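Local coordinates for uncharacterized NTF2-like protein (Mesorhizobium loti, PDB 3FH1) that is of unknown function but adopts the NTF2-like fold of the SnoaL-like family, whose cone-shaped scaffold commonly encloses a ligand-binding or catalytic pocket, at residues R25-F30 with F81-T86. Numbering follows the deposited sequence.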
loop_
_atom_site.group_PDB
_atom_site.type_symbol
_atom_site.label_atom_id
_atom_site.label_comp_id
_atom_site.label_asym_id
_atom_site.label_seq_id
_atom_site.Cartn_x
_atom_site.Cartn_y
_atom_site.Cartn_z
ATOM N N ARG A 25 -7.450 3.555 -17.093
ATOM C CA ARG A 25 -7.627 2.452 -18.024
ATOM C C ARG A 25 -7.409 1.089 -17.343
ATOM O O ARG A 25 -8.138 0.135 -17.652
ATOM C CB ARG A 25 -6.735 2.621 -19.271
ATOM C CG ARG A 25 -7.003 3.853 -20.163
ATOM C CD ARG A 25 -5.849 3.983 -21.165
ATOM N NE ARG A 25 -5.999 5.032 -22.193
ATOM C CZ ARG A 25 -6.464 4.832 -23.425
ATOM N NH1 ARG A 25 -6.863 3.630 -23.808
ATOM N NH2 ARG A 25 -6.568 5.859 -24.286
ATOM N N PHE A 26 -6.432 0.991 -16.427
ATOM C CA PHE A 26 -6.228 -0.228 -15.649
ATOM C C PHE A 26 -7.454 -0.544 -14.775
ATOM O O PHE A 26 -8.004 -1.637 -14.820
ATOM C CB PHE A 26 -4.996 -0.072 -14.778
ATOM C CG PHE A 26 -4.726 -1.252 -13.907
ATOM C CD1 PHE A 26 -4.103 -2.369 -14.409
ATOM C CD2 PHE A 26 -5.064 -1.223 -12.563
ATOM C CE1 PHE A 26 -3.834 -3.457 -13.601
ATOM C CE2 PHE A 26 -4.826 -2.307 -11.747
ATOM C CZ PHE A 26 -4.183 -3.428 -12.246
ATOM N N ASN A 27 -7.926 0.443 -14.036
ATOM C CA ASN A 27 -9.092 0.239 -13.180
ATOM C C ASN A 27 -10.336 -0.151 -13.988
ATOM O O ASN A 27 -11.153 -0.969 -13.549
ATOM C CB ASN A 27 -9.315 1.481 -12.325
ATOM C CG ASN A 27 -8.362 1.567 -11.147
ATOM O OD1 ASN A 27 -7.814 0.531 -10.683
ATOM N ND2 ASN A 27 -8.209 2.769 -10.622
ATOM N N ASP A 28 -10.494 0.453 -15.179
ATOM C CA ASP A 28 -11.653 0.163 -16.026
ATOM C C ASP A 28 -11.669 -1.286 -16.452
ATOM O O ASP A 28 -12.730 -1.853 -16.620
ATOM C CB ASP A 28 -11.677 1.005 -17.289
ATOM C CG ASP A 28 -12.167 2.421 -17.071
ATOM O OD1 ASP A 28 -12.716 2.721 -15.987
ATOM O OD2 ASP A 28 -11.978 3.240 -18.013
ATOM N N VAL A 29 -10.503 -1.923 -16.583
ATOM C CA VAL A 29 -10.494 -3.343 -16.955
ATOM C C VAL A 29 -11.337 -4.139 -15.953
ATOM O O VAL A 29 -12.114 -5.019 -16.331
ATOM C CB VAL A 29 -9.054 -3.908 -16.987
ATOM C CG1 VAL A 29 -9.065 -5.486 -16.903
ATOM C CG2 VAL A 29 -8.291 -3.368 -18.211
ATOM N N PHE A 30 -11.198 -3.801 -14.683
ATOM C CA PHE A 30 -11.868 -4.539 -13.617
ATOM C C PHE A 30 -13.305 -4.119 -13.464
ATOM O O PHE A 30 -14.164 -4.957 -13.224
ATOM C CB PHE A 30 -11.057 -4.460 -12.310
ATOM C CG PHE A 30 -9.697 -4.978 -12.500
ATOM C CD1 PHE A 30 -9.444 -6.326 -12.437
ATOM C CD2 PHE A 30 -8.681 -4.133 -12.874
ATOM C CE1 PHE A 30 -8.176 -6.816 -12.714
ATOM C CE2 PHE A 30 -7.422 -4.636 -13.174
ATOM C CZ PHE A 30 -7.189 -5.974 -13.070
ATOM N N PHE A 81 -14.835 -5.360 -7.851
ATOM C CA PHE A 81 -14.072 -4.460 -6.993
ATOM C C PHE A 81 -14.792 -3.138 -6.827
ATOM O O PHE A 81 -15.344 -2.608 -7.796
ATOM C CB PHE A 81 -12.691 -4.116 -7.585
ATOM C CG PHE A 81 -11.715 -5.260 -7.629
ATOM C CD1 PHE A 81 -11.703 -6.158 -8.684
ATOM C CD2 PHE A 81 -10.758 -5.408 -6.653
ATOM C CE1 PHE A 81 -10.765 -7.221 -8.711
ATOM C CE2 PHE A 81 -9.843 -6.448 -6.694
ATOM C CZ PHE A 81 -9.863 -7.349 -7.758
ATOM N N ASP A 82 -14.776 -2.600 -5.601
ATOM C CA ASP A 82 -15.100 -1.213 -5.364
ATOM C C ASP A 82 -13.777 -0.484 -5.178
ATOM O O ASP A 82 -12.886 -0.940 -4.469
ATOM C CB ASP A 82 -15.899 -1.020 -4.096
ATOM C CG ASP A 82 -17.253 -1.673 -4.128
ATOM O OD1 ASP A 82 -17.834 -1.770 -5.218
ATOM O OD2 ASP A 82 -17.726 -2.077 -3.055
ATOM N N LEU A 83 -13.638 0.642 -5.849
ATOM C CA LEU A 83 -12.472 1.498 -5.709
ATOM C C LEU A 83 -12.687 2.432 -4.530
ATOM O O LEU A 83 -13.673 3.193 -4.475
ATOM C CB LEU A 83 -12.263 2.332 -6.957
ATOM C CG LEU A 83 -11.910 1.493 -8.189
ATOM C CD1 LEU A 83 -11.956 2.324 -9.458
ATOM C CD2 LEU A 83 -10.501 0.880 -8.006
ATOM N N GLU A 84 -11.737 2.411 -3.607
ATOM C CA GLU A 84 -11.759 3.307 -2.465
ATOM C C GLU A 84 -11.034 4.614 -2.781
ATOM O O GLU A 84 -11.563 5.703 -2.523
ATOM C CB GLU A 84 -11.177 2.659 -1.210
ATOM C CG GLU A 84 -11.989 1.514 -0.703
ATOM C CD GLU A 84 -11.378 0.879 0.562
ATOM O OE1 GLU A 84 -10.215 1.209 0.898
ATOM O OE2 GLU A 84 -12.064 0.062 1.194
ATOM N N GLU A 85 -9.829 4.519 -3.324
ATOM C CA GLU A 85 -9.047 5.705 -3.638
ATOM C C GLU A 85 -7.909 5.344 -4.542
ATOM O O GLU A 85 -7.191 4.382 -4.264
ATOM C CB GLU A 85 -8.440 6.344 -2.385
ATOM C CG GLU A 85 -7.754 7.696 -2.668
ATOM C CD GLU A 85 -6.905 8.138 -1.484
ATOM O OE1 GLU A 85 -6.118 7.328 -0.965
ATOM O OE2 GLU A 85 -6.970 9.296 -1.174
ATOM N N THR A 86 -7.707 6.147 -5.577
ATOM C CA THR A 86 -6.492 6.073 -6.399
ATOM C C THR A 86 -5.723 7.350 -6.151
ATOM O O THR A 86 -6.277 8.454 -6.360
ATOM C CB THR A 86 -6.794 5.972 -7.906
ATOM O OG1 THR A 86 -7.586 4.807 -8.163
ATOM C CG2 THR A 86 -5.528 5.931 -8.711
HETATM O O HOH W 1 -15.414 -4.736 -10.570
#
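Asn27, on helix 16-31, reaches strand 80-89 with its carboxamide, a flat group offering both donor and acceptor: ND2 gives a weak, bent hydrogen bond to Thr86 OG1 (3.3 Å, N-H...O angle 129°), while Leu83, branched at its end, spreads both methyls against the amide, CD2 lying 3.8 Å from Asn27 OD1. Thr86 is beta-branched, which suits a strand, and its hydroxyl supplies the acceptor; chi1 -59° sets OG1 beside the backbone N, where ND2 meets it. One helical turn on, Phe30 and Phe81 fill the space between helix and sheet with apolar surface, running side by side in the same direction, planes at 75°, with Phe30 CD1 4.1 Å from Phe81 CE1. A water joins the backbones here, donating to Phe30 O and accepting from Phe81 N (2.8 Å). Further out, Val29 CG1 sits over the centre of one face of the Phe30 ring, and Trp70 meets that ring edge-to-face. With an alanine at Asn27, Thr86 OG1 would probably lack that donor and a gap would open beside Leu83. As in NTF2-like folds generally, a helix covers the concave sheet; the buried amide lies near an unidentified molecule, probably from the crystallisation liquor, perhaps reminiscent of the fold's cavity.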